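Local atomic coordinates of LP04448p (Drosophila melanogaster, PDB entry 2QK2), a protein that probably binds tubulin through its HEAT-repeat TOG domains and, as a member of the XMAP215 family, probably acts at growing microtubule plus ends. Residues L103-K108 and L142-P147; E136-S141 and L155-A160; S148-T153 and V182-E187; T167-K172 and G201-L206; L176-L181 and P214-V219. All coordinates share one frame; numbering follows the deposited sequence.

Five contacts sample one half of a HEAT-repeat TOG domain, and their chemistry follows their depth. Interaction 2 lies nearest the centre of the chain and is wholly apolar, as is interaction 4, which is also buried although further out. Interaction 5, likewise largely buried, sets a threonine against two leucines. Interaction 3 is partly buried and mixes a methyl contact with a long salt bridge, while interaction 1 is a surface contact of polar side chains and a water. Helix 147-161 serves interactions 2 and 3; helix 171-185 or its lead-in serves interactions 3, 4 and 5. Neighbouring contacts touch directly: Leu142 CD1 packs on Ile157 CD1 at 4.0 Å, tying interaction 1 to interaction 2.

Interaction 1: residues L103-K108 and L142-P147; sequences LLEKFK and LSNKNP
Asn144 and Glu105 meet at about a right angle, the amide nitrogen coming alongside the middle of the glutamate chain: Asn144 ND2 lies 4.2 Å from Glu105 CG. The carboxylate and amide planes are turned 50° apart, and the approach is to the methylene, not the charged end. Further along, the side chain of Asn146 abuts the base of Lys108, with Asn146 CG 4.2 Å from Lys108 CB, while the rest of the lysine chain leads away. The orientation of Asn144 is set from its own side. With CG opposite the backbone N (chi1 -169°), OD1 accepts from Asn146 N at 2.8 Å, in the carbonyl plane and on a lone pair, which closes an Asx turn just ahead of helix 147-161, where Asn146 holds the N-cap position. A water bridges the segments: it donates to Glu105 O at 2.7 Å and is held weakly by Asn144 ND2. With a leucine in place of Asn144, the backbone N of Asn146 would probably be left without its acceptor and the turn would be freer to move. Direct apposition here is thus loose: the in-plane side-chain bond lies inside the 142-147 connection, and the polar link across runs through the water.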
# COMPACT_ATOMS: atom_id res chain seq x y z
N LEU A 103 5.84 -4.60 3.16
CA LEU A 103 4.57 -4.93 2.54
C LEU A 103 4.75 -5.32 1.07
O LEU A 103 4.22 -6.33 0.61
CB LEU A 103 3.59 -3.76 2.66
CG LEU A 103 3.06 -3.54 4.09
CD1 LEU A 103 2.33 -2.21 4.17
CD2 LEU A 103 2.12 -4.69 4.47
N LEU A 104 5.52 -4.51 0.32
CA LEU A 104 5.75 -4.79 -1.09
C LEU A 104 6.38 -6.16 -1.32
O LEU A 104 5.95 -6.92 -2.18
CB LEU A 104 6.64 -3.70 -1.71
CG LEU A 104 6.01 -2.32 -1.84
CD1 LEU A 104 7.05 -1.31 -2.31
CD2 LEU A 104 4.83 -2.38 -2.81
N GLU A 105 7.41 -6.48 -0.54
CA GLU A 105 8.08 -7.77 -0.66
C GLU A 105 7.16 -8.95 -0.34
O GLU A 105 7.33 -10.05 -0.87
CB GLU A 105 9.31 -7.82 0.24
CG GLU A 105 10.54 -7.21 -0.40
CD GLU A 105 11.68 -7.05 0.58
OE1 GLU A 105 11.86 -7.94 1.44
OE2 GLU A 105 12.41 -6.03 0.48
N LYS A 106 6.17 -8.71 0.52
CA LYS A 106 5.26 -9.76 0.90
C LYS A 106 4.29 -10.10 -0.23
O LYS A 106 3.54 -11.08 -0.16
CB LYS A 106 4.50 -9.38 2.17
CG LYS A 106 3.69 -10.52 2.77
CD LYS A 106 4.55 -11.76 3.03
CE LYS A 106 3.68 -12.95 3.42
NZ LYS A 106 4.47 -14.20 3.60
N PHE A 107 4.29 -9.29 -1.30
CA PHE A 107 3.42 -9.58 -2.43
C PHE A 107 3.89 -10.81 -3.19
O PHE A 107 3.35 -11.14 -4.25
CB PHE A 107 3.31 -8.36 -3.36
CG PHE A 107 2.25 -7.38 -2.94
CD1 PHE A 107 2.57 -6.05 -2.69
CD2 PHE A 107 0.93 -7.80 -2.78
CE1 PHE A 107 1.59 -5.15 -2.27
CE2 PHE A 107 -0.06 -6.90 -2.35
CZ PHE A 107 0.28 -5.58 -2.10
N LYS A 108 4.90 -11.50 -2.66
CA LYS A 108 5.38 -12.72 -3.29
C LYS A 108 4.31 -13.78 -2.97
O LYS A 108 4.18 -14.78 -3.67
CB LYS A 108 6.72 -13.16 -2.69
CG LYS A 108 6.67 -13.37 -1.20
CD LYS A 108 7.94 -14.01 -0.66
CE LYS A 108 7.87 -14.13 0.86
NZ LYS A 108 6.59 -14.76 1.31
N LEU A 142 10.06 -2.60 -8.02
CA LEU A 142 9.74 -2.87 -9.42
C LEU A 142 10.84 -3.71 -10.06
O LEU A 142 10.67 -4.24 -11.16
CB LEU A 142 9.56 -1.56 -10.20
CG LEU A 142 8.23 -0.84 -10.00
CD1 LEU A 142 8.25 0.49 -10.75
CD2 LEU A 142 7.08 -1.71 -10.49
N SER A 143 11.97 -3.83 -9.36
CA SER A 143 13.09 -4.63 -9.84
C SER A 143 13.13 -6.00 -9.17
O SER A 143 13.97 -6.82 -9.49
CB SER A 143 14.42 -3.91 -9.57
OG SER A 143 14.62 -2.86 -10.50
N ASN A 144 12.22 -6.23 -8.22
CA ASN A 144 12.17 -7.51 -7.52
C ASN A 144 12.09 -8.60 -8.59
O ASN A 144 11.41 -8.44 -9.60
CB ASN A 144 10.93 -7.56 -6.62
CG ASN A 144 10.94 -8.74 -5.66
OD1 ASN A 144 10.89 -9.90 -6.07
ND2 ASN A 144 11.00 -8.45 -4.36
N LYS A 145 12.79 -9.71 -8.38
CA LYS A 145 12.79 -10.79 -9.36
C LYS A 145 11.45 -11.51 -9.45
O LYS A 145 11.14 -12.15 -10.45
CB LYS A 145 13.89 -11.82 -9.04
CG LYS A 145 13.52 -12.85 -7.97
CD LYS A 145 14.08 -12.51 -6.59
CE LYS A 145 13.46 -11.24 -6.01
NZ LYS A 145 14.00 -10.92 -4.66
N ASN A 146 10.65 -11.39 -8.39
CA ASN A 146 9.35 -12.04 -8.34
C ASN A 146 8.28 -11.30 -9.16
O ASN A 146 7.94 -10.15 -8.86
CB ASN A 146 8.90 -12.16 -6.89
CG ASN A 146 7.76 -13.11 -6.72
OD1 ASN A 146 7.96 -14.31 -6.54
ND2 ASN A 146 6.54 -12.59 -6.79
N PRO A 147 7.72 -11.96 -10.19
CA PRO A 147 6.69 -11.35 -11.04
C PRO A 147 5.50 -10.80 -10.24
O PRO A 147 4.97 -9.74 -10.56
CB PRO A 147 6.27 -12.50 -11.96
CG PRO A 147 7.51 -13.33 -12.04
CD PRO A 147 7.99 -13.34 -10.61
O HOH W 1 9.53 -10.72 -2.27

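Interaction 2: residues E136-S141 and L155-A160; sequences ESIVES and LFIARA
Ile138 projects from helix 131-141 between Phe156 and Ile157 of helix 147-161, and the contact across is entirely apolar. Its first component is aliphatic against aromatic: Ile138 CD1 comes to the ring edge of Phe156, near the ring plane, 3.8 Å from CE2, and the two side chains cross at about a right angle. Ile138 CG1 follows at 4.1 Å from the same Phe156 CE2. The second is methyl against methyl. Ile138 CG2, which stands opposite the backbone N (chi1 -63° for the CG1 branch), presses on Ile157 CD1 at 3.5 Å, closer than usual van der Waals contact, so the packing is tight there. One branched residue thereby splits its two arms between neighbours in sequence, a layer of side chains between successive helices as in the stacked helices of a HEAT-repeat solenoid. Shortened to an alanine here, the residue would probably open a gap between the helices at the Phe156 edge and the Ile157 methyl. Polar bonds lie at the flanks: Ser141 OG probably hydrogen-bonds Thr153 OG1, and Arg159 forms a salt bridge with Asp123 of helix 112-126 while Phe156 CA lies over one face of its guanidinium, offset toward the rim.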
# COMPACT_ATOMS: atom_id res chain seq x y z
N GLU A 136 12.38 5.34 -3.46
CA GLU A 136 13.44 4.33 -3.47
C GLU A 136 12.88 2.92 -3.27
O GLU A 136 13.22 2.00 -4.02
CB GLU A 136 14.49 4.62 -2.40
CG GLU A 136 15.33 5.85 -2.68
CD GLU A 136 16.44 6.05 -1.67
OE1 GLU A 136 17.27 5.12 -1.50
OE2 GLU A 136 16.49 7.13 -1.04
N SER A 137 12.03 2.75 -2.26
CA SER A 137 11.44 1.44 -1.99
C SER A 137 10.59 0.98 -3.17
O SER A 137 10.69 -0.17 -3.61
CB SER A 137 10.58 1.51 -0.73
OG SER A 137 11.36 1.85 0.40
N ILE A 138 9.76 1.88 -3.67
CA ILE A 138 8.89 1.57 -4.80
C ILE A 138 9.68 1.14 -6.03
O ILE A 138 9.44 0.07 -6.58
CB ILE A 138 8.02 2.80 -5.17
CG1 ILE A 138 7.10 3.14 -4.00
CG2 ILE A 138 7.20 2.50 -6.43
CD1 ILE A 138 6.20 4.34 -4.24
N VAL A 139 10.64 1.96 -6.44
CA VAL A 139 11.47 1.66 -7.60
C VAL A 139 12.25 0.36 -7.41
O VAL A 139 12.33 -0.47 -8.31
CB VAL A 139 12.44 2.83 -7.90
CG1 VAL A 139 13.41 2.45 -9.01
CG2 VAL A 139 11.64 4.06 -8.30
N GLU A 140 12.81 0.18 -6.21
CA GLU A 140 13.56 -1.03 -5.93
C GLU A 140 12.66 -2.26 -6.06
O GLU A 140 13.07 -3.29 -6.57
CB GLU A 140 14.14 -0.97 -4.51
CG GLU A 140 14.98 -2.17 -4.12
CD GLU A 140 15.49 -2.08 -2.69
OE1 GLU A 140 16.22 -1.10 -2.39
OE2 GLU A 140 15.17 -2.97 -1.88
N SER A 141 11.41 -2.12 -5.62
CA SER A 141 10.46 -3.23 -5.69
C SER A 141 10.09 -3.59 -7.13
O SER A 141 9.82 -4.75 -7.42
CB SER A 141 9.20 -2.89 -4.89
OG SER A 141 8.36 -4.02 -4.77
N LEU A 155 0.56 -2.02 -9.59
CA LEU A 155 -0.84 -1.77 -9.29
C LEU A 155 -0.95 -0.82 -8.09
O LEU A 155 -1.87 0.01 -8.01
CB LEU A 155 -1.56 -3.08 -8.99
CG LEU A 155 -1.74 -4.01 -10.21
CD1 LEU A 155 -2.36 -5.33 -9.76
CD2 LEU A 155 -2.62 -3.33 -11.26
N PHE A 156 -0.02 -0.95 -7.15
CA PHE A 156 0.00 -0.07 -5.98
C PHE A 156 0.19 1.38 -6.47
O PHE A 156 -0.48 2.30 -6.01
CB PHE A 156 1.15 -0.45 -5.04
CG PHE A 156 1.53 0.65 -4.08
CD1 PHE A 156 0.63 1.12 -3.14
CD2 PHE A 156 2.81 1.21 -4.12
CE1 PHE A 156 0.98 2.15 -2.26
CE2 PHE A 156 3.17 2.23 -3.25
CZ PHE A 156 2.26 2.70 -2.31
N ILE A 157 1.11 1.56 -7.41
CA ILE A 157 1.38 2.88 -7.98
C ILE A 157 0.12 3.44 -8.67
O ILE A 157 -0.20 4.63 -8.53
CB ILE A 157 2.55 2.80 -8.99
CG1 ILE A 157 3.85 2.46 -8.24
CG2 ILE A 157 2.69 4.12 -9.75
CD1 ILE A 157 5.03 2.20 -9.15
N ALA A 158 -0.59 2.58 -9.39
CA ALA A 158 -1.80 3.00 -10.08
C ALA A 158 -2.85 3.50 -9.09
O ALA A 158 -3.39 4.59 -9.25
CB ALA A 158 -2.38 1.83 -10.90
N ARG A 159 -3.13 2.70 -8.06
CA ARG A 159 -4.12 3.11 -7.06
C ARG A 159 -3.64 4.37 -6.33
O ARG A 159 -4.42 5.29 -6.09
CB ARG A 159 -4.36 1.98 -6.06
CG ARG A 159 -4.94 0.71 -6.67
CD ARG A 159 -5.46 -0.26 -5.59
NE ARG A 159 -4.44 -0.59 -4.60
CZ ARG A 159 -3.47 -1.50 -4.77
NH1 ARG A 159 -3.38 -2.19 -5.90
NH2 ARG A 159 -2.59 -1.70 -3.80
N ALA A 160 -2.35 4.42 -6.01
CA ALA A 160 -1.79 5.59 -5.33
C ALA A 160 -1.98 6.88 -6.14
O ALA A 160 -2.40 7.91 -5.61
CB ALA A 160 -0.30 5.37 -5.05

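Interaction 3: residues S148-T153 and V182-E187; sequences SVKSET and VKTLNE
Lys150 points from helix 147-161 toward Thr184 and Glu187, and its atoms meet them in turn. From CB the chain leaves beside the backbone N and runs extended through CG to CD. At CD the first partners appear: Lys150 CD lies 4.0 Å from the methyl Thr184 CG2, an apolar touch, and 3.5 Å from Glu187 OE2. Next comes CE, closest of all to the acid, with Lys150 CE 3.2 Å from Glu187 OE2. The last torsion then bends the chain (chi4 77°), which swings the ammonium group off that line; Lys150 NZ therefore ends 4.0 Å from Glu187 OE2, a long salt bridge and not a hydrogen bond. The attraction is probably mainly electrostatic; the two side chains cross at about a right angle, with OE2 beside the CD and CE methylenes. Thr184 presents its methyl, while its hydroxyl is hydrogen-bonded with Ser196 OG and Leu181 O. Glu187 sits in the loop that follows helix 171-185. In the fold, the lysine spans from helix 147-161 to the end of helix 171-185, and Val192 of helix 190-207 touches both Lys150 and Thr184, so three helices converge on this spot.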
# COMPACT_ATOMS: atom_id res chain seq x y z
N SER A 148 5.08 -11.54 -9.22
CA SER A 148 3.95 -11.11 -8.40
C SER A 148 4.22 -9.78 -7.71
O SER A 148 3.33 -8.93 -7.60
CB SER A 148 3.63 -12.18 -7.35
OG SER A 148 3.06 -13.32 -7.97
N VAL A 149 5.45 -9.60 -7.23
CA VAL A 149 5.82 -8.36 -6.56
C VAL A 149 5.83 -7.21 -7.57
O VAL A 149 5.29 -6.14 -7.29
CB VAL A 149 7.22 -8.48 -5.90
CG1 VAL A 149 7.69 -7.10 -5.40
CG2 VAL A 149 7.15 -9.47 -4.73
N LYS A 150 6.43 -7.44 -8.74
CA LYS A 150 6.48 -6.40 -9.77
C LYS A 150 5.07 -5.94 -10.12
O LYS A 150 4.80 -4.74 -10.21
CB LYS A 150 7.14 -6.91 -11.05
CG LYS A 150 8.62 -7.26 -10.95
CD LYS A 150 9.21 -7.28 -12.35
CE LYS A 150 10.59 -7.88 -12.40
NZ LYS A 150 10.50 -9.36 -12.33
N SER A 151 4.18 -6.90 -10.35
CA SER A 151 2.81 -6.58 -10.72
C SER A 151 2.08 -5.79 -9.63
O SER A 151 1.50 -4.74 -9.91
CB SER A 151 2.03 -7.86 -11.02
OG SER A 151 0.67 -7.57 -11.28
N GLU A 152 2.10 -6.30 -8.40
CA GLU A 152 1.41 -5.63 -7.30
C GLU A 152 2.03 -4.27 -7.00
O GLU A 152 1.35 -3.36 -6.54
CB GLU A 152 1.41 -6.50 -6.05
CG GLU A 152 0.51 -7.75 -6.13
CD GLU A 152 -0.97 -7.41 -6.29
OE1 GLU A 152 -1.45 -6.43 -5.67
OE2 GLU A 152 -1.67 -8.14 -7.04
N THR A 153 3.33 -4.13 -7.26
CA THR A 153 3.98 -2.84 -7.03
C THR A 153 3.43 -1.85 -8.05
O THR A 153 3.10 -0.71 -7.71
CB THR A 153 5.51 -2.94 -7.17
OG1 THR A 153 6.04 -3.84 -6.19
CG2 THR A 153 6.15 -1.57 -6.97
N VAL A 182 8.15 1.54 -17.57
CA VAL A 182 8.27 1.14 -18.98
C VAL A 182 9.11 -0.14 -19.01
O VAL A 182 8.89 -1.03 -19.84
CB VAL A 182 8.96 2.23 -19.82
CG1 VAL A 182 9.33 1.68 -21.20
CG2 VAL A 182 8.02 3.41 -19.98
N LYS A 183 10.05 -0.23 -18.09
CA LYS A 183 10.91 -1.40 -18.00
C LYS A 183 10.08 -2.65 -17.69
O LYS A 183 10.21 -3.67 -18.36
CB LYS A 183 11.97 -1.17 -16.92
CG LYS A 183 13.21 -2.04 -17.04
CD LYS A 183 14.30 -1.50 -16.14
CE LYS A 183 14.61 -0.05 -16.49
NZ LYS A 183 15.42 0.64 -15.44
N THR A 184 9.21 -2.57 -16.69
CA THR A 184 8.38 -3.72 -16.36
C THR A 184 7.30 -3.92 -17.43
O THR A 184 6.80 -5.03 -17.61
CB THR A 184 7.73 -3.58 -14.95
OG1 THR A 184 7.02 -2.34 -14.85
CG2 THR A 184 8.80 -3.64 -13.87
N LEU A 185 6.96 -2.85 -18.14
CA LEU A 185 5.96 -2.94 -19.20
C LEU A 185 6.48 -3.86 -20.30
O LEU A 185 5.71 -4.57 -20.95
CB LEU A 185 5.68 -1.55 -19.79
CG LEU A 185 4.76 -1.49 -21.01
CD1 LEU A 185 3.33 -1.86 -20.62
CD2 LEU A 185 4.80 -0.09 -21.61
N ASN A 186 7.79 -3.83 -20.50
CA ASN A 186 8.42 -4.65 -21.53
C ASN A 186 8.85 -6.02 -21.01
O ASN A 186 9.55 -6.75 -21.70
CB ASN A 186 9.62 -3.91 -22.13
CG ASN A 186 9.22 -2.62 -22.81
OD1 ASN A 186 8.21 -2.55 -23.51
ND2 ASN A 186 10.02 -1.58 -22.63
N GLU A 187 8.43 -6.35 -19.79
CA GLU A 187 8.76 -7.65 -19.21
C GLU A 187 7.96 -8.70 -19.97
O GLU A 187 6.91 -8.40 -20.55
CB GLU A 187 8.35 -7.68 -17.73
CG GLU A 187 9.42 -8.21 -16.78
CD GLU A 187 10.56 -7.24 -16.60
OE1 GLU A 187 11.17 -6.83 -17.61
OE2 GLU A 187 10.87 -6.88 -15.44

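Interaction 4: residues T167-K172 and G201-L206; sequences TALNKK and GTLIKL
Leu169 meets Leu203 and Leu206 without any flat group between them: no ring, amide or guanidinium contributes a face or an edge to this contact. The nearest planar side chain in the sequence, the amide of Asn170, is turned to another task, since its OD1 accepts from Leu173 N and caps the start of helix 171-185. What does touch is branched aliphatic. Leu169 CD2 reaches Leu203 CD1 at 3.9 Å, and the two side chains cross obliquely. The other methyl, Leu169 CD1, lies 4.5 Å from Leu206 CD2, a looser approach. A fork of two methyls is thus shared between residues three apart on helix 190-207, which lie on neighbouring turns of one helix face. Leu203 is put there by its first torsion: with CG opposite the backbone N (chi1 -180°), the leucine extends along to the 167-172 segment even though its CB does not point straight at it. Leu161 of helix 147-161 packs on both Leu203 and Leu206, and Thr164 lies against Leu169, so all three leucines are buried together. Leu169 itself occupies the short extended link between the 3-10 turn 167-168 and helix 171-185. A connection whose one buried leucine packs onto helix 190-207, the second helix after it, is in keeping with the alpha-solenoid packing of this HEAT-repeat TOG domain.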
# COMPACT_ATOMS: atom_id res chain seq x y z
N THR A 167 0.93 18.23 -8.20
CA THR A 167 2.10 18.96 -7.71
C THR A 167 3.02 18.12 -6.82
O THR A 167 4.09 18.59 -6.42
CB THR A 167 1.69 20.23 -6.93
OG1 THR A 167 0.84 19.88 -5.83
CG2 THR A 167 0.95 21.21 -7.84
N ALA A 168 2.61 16.89 -6.52
CA ALA A 168 3.42 16.01 -5.69
C ALA A 168 4.54 15.34 -6.50
O ALA A 168 5.43 14.71 -5.93
CB ALA A 168 2.55 14.95 -5.03
N LEU A 169 4.48 15.48 -7.82
CA LEU A 169 5.49 14.88 -8.69
C LEU A 169 6.30 15.90 -9.49
O LEU A 169 5.75 16.62 -10.33
CB LEU A 169 4.85 13.90 -9.68
CG LEU A 169 4.26 12.59 -9.18
CD1 LEU A 169 2.92 12.84 -8.50
CD2 LEU A 169 4.07 11.64 -10.36
N ASN A 170 7.61 15.99 -9.23
CA ASN A 170 8.42 16.91 -10.01
C ASN A 170 8.94 16.15 -11.23
O ASN A 170 8.67 14.96 -11.38
CB ASN A 170 9.59 17.49 -9.19
CG ASN A 170 10.44 16.43 -8.52
OD1 ASN A 170 10.85 15.45 -9.14
ND2 ASN A 170 10.74 16.64 -7.24
N LYS A 171 9.67 16.84 -12.09
CA LYS A 171 10.21 16.24 -13.30
C LYS A 171 11.03 14.98 -13.02
O LYS A 171 10.81 13.94 -13.65
CB LYS A 171 11.06 17.26 -14.05
CG LYS A 171 11.54 16.80 -15.42
CD LYS A 171 12.32 17.90 -16.12
CE LYS A 171 12.80 17.46 -17.49
NZ LYS A 171 13.57 18.54 -18.16
N LYS A 172 11.97 15.06 -12.09
CA LYS A 172 12.79 13.90 -11.77
C LYS A 172 11.99 12.66 -11.38
O LYS A 172 12.22 11.58 -11.92
CB LYS A 172 13.77 14.22 -10.64
CG LYS A 172 15.15 14.66 -11.12
CD LYS A 172 16.17 14.55 -10.01
CE LYS A 172 17.57 14.90 -10.51
NZ LYS A 172 18.61 14.66 -9.45
N GLY A 201 -1.04 4.43 -17.57
CA GLY A 201 -2.24 5.11 -18.02
C GLY A 201 -2.78 6.04 -16.96
O GLY A 201 -3.25 7.15 -17.25
N THR A 202 -2.71 5.61 -15.70
CA THR A 202 -3.20 6.43 -14.61
C THR A 202 -2.29 7.65 -14.48
O THR A 202 -2.76 8.76 -14.22
CB THR A 202 -3.22 5.64 -13.28
OG1 THR A 202 -3.97 4.43 -13.47
CG2 THR A 202 -3.87 6.45 -12.17
N LEU A 203 -0.99 7.44 -14.68
CA LEU A 203 -0.03 8.53 -14.60
C LEU A 203 -0.35 9.61 -15.63
O LEU A 203 -0.23 10.80 -15.34
CB LEU A 203 1.39 8.01 -14.82
CG LEU A 203 2.49 9.07 -14.74
CD1 LEU A 203 2.51 9.69 -13.34
CD2 LEU A 203 3.84 8.44 -15.07
N ILE A 204 -0.73 9.20 -16.84
CA ILE A 204 -1.07 10.15 -17.90
C ILE A 204 -2.36 10.87 -17.53
O ILE A 204 -2.49 12.09 -17.73
CB ILE A 204 -1.26 9.44 -19.27
CG1 ILE A 204 0.03 8.74 -19.69
CG2 ILE A 204 -1.66 10.46 -20.32
CD1 ILE A 204 -0.08 8.01 -21.02
N LYS A 205 -3.32 10.12 -16.99
CA LYS A 205 -4.59 10.68 -16.56
C LYS A 205 -4.36 11.82 -15.57
O LYS A 205 -5.01 12.86 -15.63
CB LYS A 205 -5.44 9.60 -15.89
CG LYS A 205 -6.83 9.43 -16.48
CD LYS A 205 -7.68 10.67 -16.32
CE LYS A 205 -8.87 10.64 -17.28
NZ LYS A 205 -9.59 9.33 -17.30
N LEU A 206 -3.41 11.62 -14.66
CA LEU A 206 -3.11 12.63 -13.64
C LEU A 206 -2.22 13.78 -14.08
O LEU A 206 -2.49 14.94 -13.77
CB LEU A 206 -2.47 11.96 -12.42
CG LEU A 206 -2.07 12.89 -11.26
CD1 LEU A 206 -3.32 13.34 -10.52
CD2 LEU A 206 -1.13 12.16 -10.30

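Interaction 5: residues L176-L181 and P214-V219; sequences LLTTSL and PLLADV
Thr178 against Leu215 and Leu216 is a largely buried packing contact, in which helix 171-185 of the HEAT-repeat solenoid meets a 3-10 turn and the loop after it, in the segment between helices 209-212 and 221-233. The backbones are close there, Thr178 CA lying 7.0 Å from Leu215 CA, with the short threonine side chain between them. Its hydroxyl does not seek a partner in the loop: with OG1 beside the backbone N (chi1 -53°), it bonds back to Leu174 O within its own helix, which satisfies the buried polar atom. Leu215 therefore meets the carbon and oxygen flank of the threonine, its CD1 lying 3.6 Å from Thr178 OG1, a packing contact. The leucine and threonine side chains cross at about a right angle, as do those of Leu216 and Thr178. The loop turns away directly afterwards, in a type I beta turn running from Leu216 to Val219 and closed by Val219 N to Leu216 O at 3.0 Å. Leu203 of helix 190-207 packs on Thr178, Ile204 of the same helix packs on Leu216, and Leu174 of Thr178's own helix lies against Leu215, so aliphatic groups of helices 171-185 and 190-207 flank the two leucines. At the methyl of the threonine both leucines are met at once: Thr178 CG2 stands 3.7 Å from Leu215 CB and 3.6 Å from Leu216 CD2.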
# COMPACT_ATOMS: atom_id res chain seq x y z
N LEU A 176 11.70 9.11 -13.34
CA LEU A 176 12.12 7.89 -12.65
C LEU A 176 10.99 6.85 -12.63
O LEU A 176 11.21 5.67 -12.91
CB LEU A 176 12.54 8.21 -11.21
CG LEU A 176 12.92 7.01 -10.34
CD1 LEU A 176 14.18 6.35 -10.89
CD2 LEU A 176 13.15 7.48 -8.91
N LEU A 177 9.79 7.29 -12.31
CA LEU A 177 8.64 6.40 -12.26
C LEU A 177 8.31 5.85 -13.64
O LEU A 177 8.11 4.64 -13.79
CB LEU A 177 7.44 7.16 -11.69
CG LEU A 177 6.89 6.77 -10.31
CD1 LEU A 177 8.01 6.37 -9.37
CD2 LEU A 177 6.12 7.96 -9.76
N THR A 178 8.26 6.72 -14.64
CA THR A 178 7.94 6.29 -16.00
C THR A 178 8.99 5.31 -16.52
O THR A 178 8.65 4.24 -17.03
CB THR A 178 7.85 7.50 -16.96
OG1 THR A 178 6.94 8.47 -16.42
CG2 THR A 178 7.34 7.06 -18.33
N THR A 179 10.26 5.66 -16.37
CA THR A 179 11.35 4.80 -16.81
C THR A 179 11.24 3.41 -16.19
O THR A 179 11.36 2.40 -16.88
CB THR A 179 12.73 5.39 -16.43
OG1 THR A 179 12.96 6.59 -17.18
CG2 THR A 179 13.85 4.39 -16.71
N SER A 180 11.02 3.37 -14.87
CA SER A 180 10.92 2.10 -14.16
C SER A 180 9.73 1.27 -14.63
O SER A 180 9.85 0.06 -14.81
CB SER A 180 10.80 2.35 -12.65
OG SER A 180 11.93 3.04 -12.15
N LEU A 181 8.59 1.93 -14.82
CA LEU A 181 7.38 1.25 -15.26
C LEU A 181 7.45 0.78 -16.72
O LEU A 181 6.88 -0.24 -17.07
CB LEU A 181 6.16 2.16 -15.06
CG LEU A 181 5.71 2.33 -13.60
CD1 LEU A 181 4.68 3.46 -13.47
CD2 LEU A 181 5.12 1.03 -13.11
N PRO A 214 6.25 12.49 -24.03
CA PRO A 214 7.66 12.49 -24.41
C PRO A 214 8.44 11.31 -23.83
O PRO A 214 9.32 10.75 -24.48
CB PRO A 214 8.17 13.82 -23.87
CG PRO A 214 6.97 14.70 -24.01
CD PRO A 214 5.86 13.81 -23.50
N LEU A 215 8.11 10.92 -22.60
CA LEU A 215 8.81 9.81 -21.96
C LEU A 215 8.42 8.43 -22.50
O LEU A 215 9.08 7.44 -22.19
CB LEU A 215 8.55 9.86 -20.44
CG LEU A 215 8.81 11.21 -19.78
CD1 LEU A 215 8.55 11.11 -18.29
CD2 LEU A 215 10.25 11.66 -20.05
N LEU A 216 7.37 8.37 -23.31
CA LEU A 216 6.90 7.10 -23.86
C LEU A 216 7.14 7.01 -25.37
O LEU A 216 6.58 6.15 -26.05
CB LEU A 216 5.41 6.93 -23.57
CG LEU A 216 4.99 7.07 -22.10
CD1 LEU A 216 3.47 7.06 -21.98
CD2 LEU A 216 5.59 5.93 -21.29
N ALA A 217 7.99 7.89 -25.88
CA ALA A 217 8.29 7.92 -27.31
C ALA A 217 8.76 6.58 -27.88
O ALA A 217 8.50 6.28 -29.04
CB ALA A 217 9.34 9.00 -27.59
N ASP A 218 9.44 5.77 -27.07
CA ASP A 218 9.93 4.48 -27.55
C ASP A 218 9.05 3.27 -27.24
O ASP A 218 9.44 2.14 -27.53
CB ASP A 218 11.34 4.22 -27.03
CG ASP A 218 12.34 5.25 -27.51
OD1 ASP A 218 12.36 5.54 -28.73
OD2 ASP A 218 13.11 5.76 -26.67
N VAL A 219 7.89 3.50 -26.64
CA VAL A 219 6.98 2.40 -26.32
C VAL A 219 6.30 1.98 -27.62
O VAL A 219 5.78 2.83 -28.35
CB VAL A 219 5.92 2.83 -25.30
CG1 VAL A 219 4.93 1.71 -25.06
CG2 VAL A 219 6.60 3.24 -24.00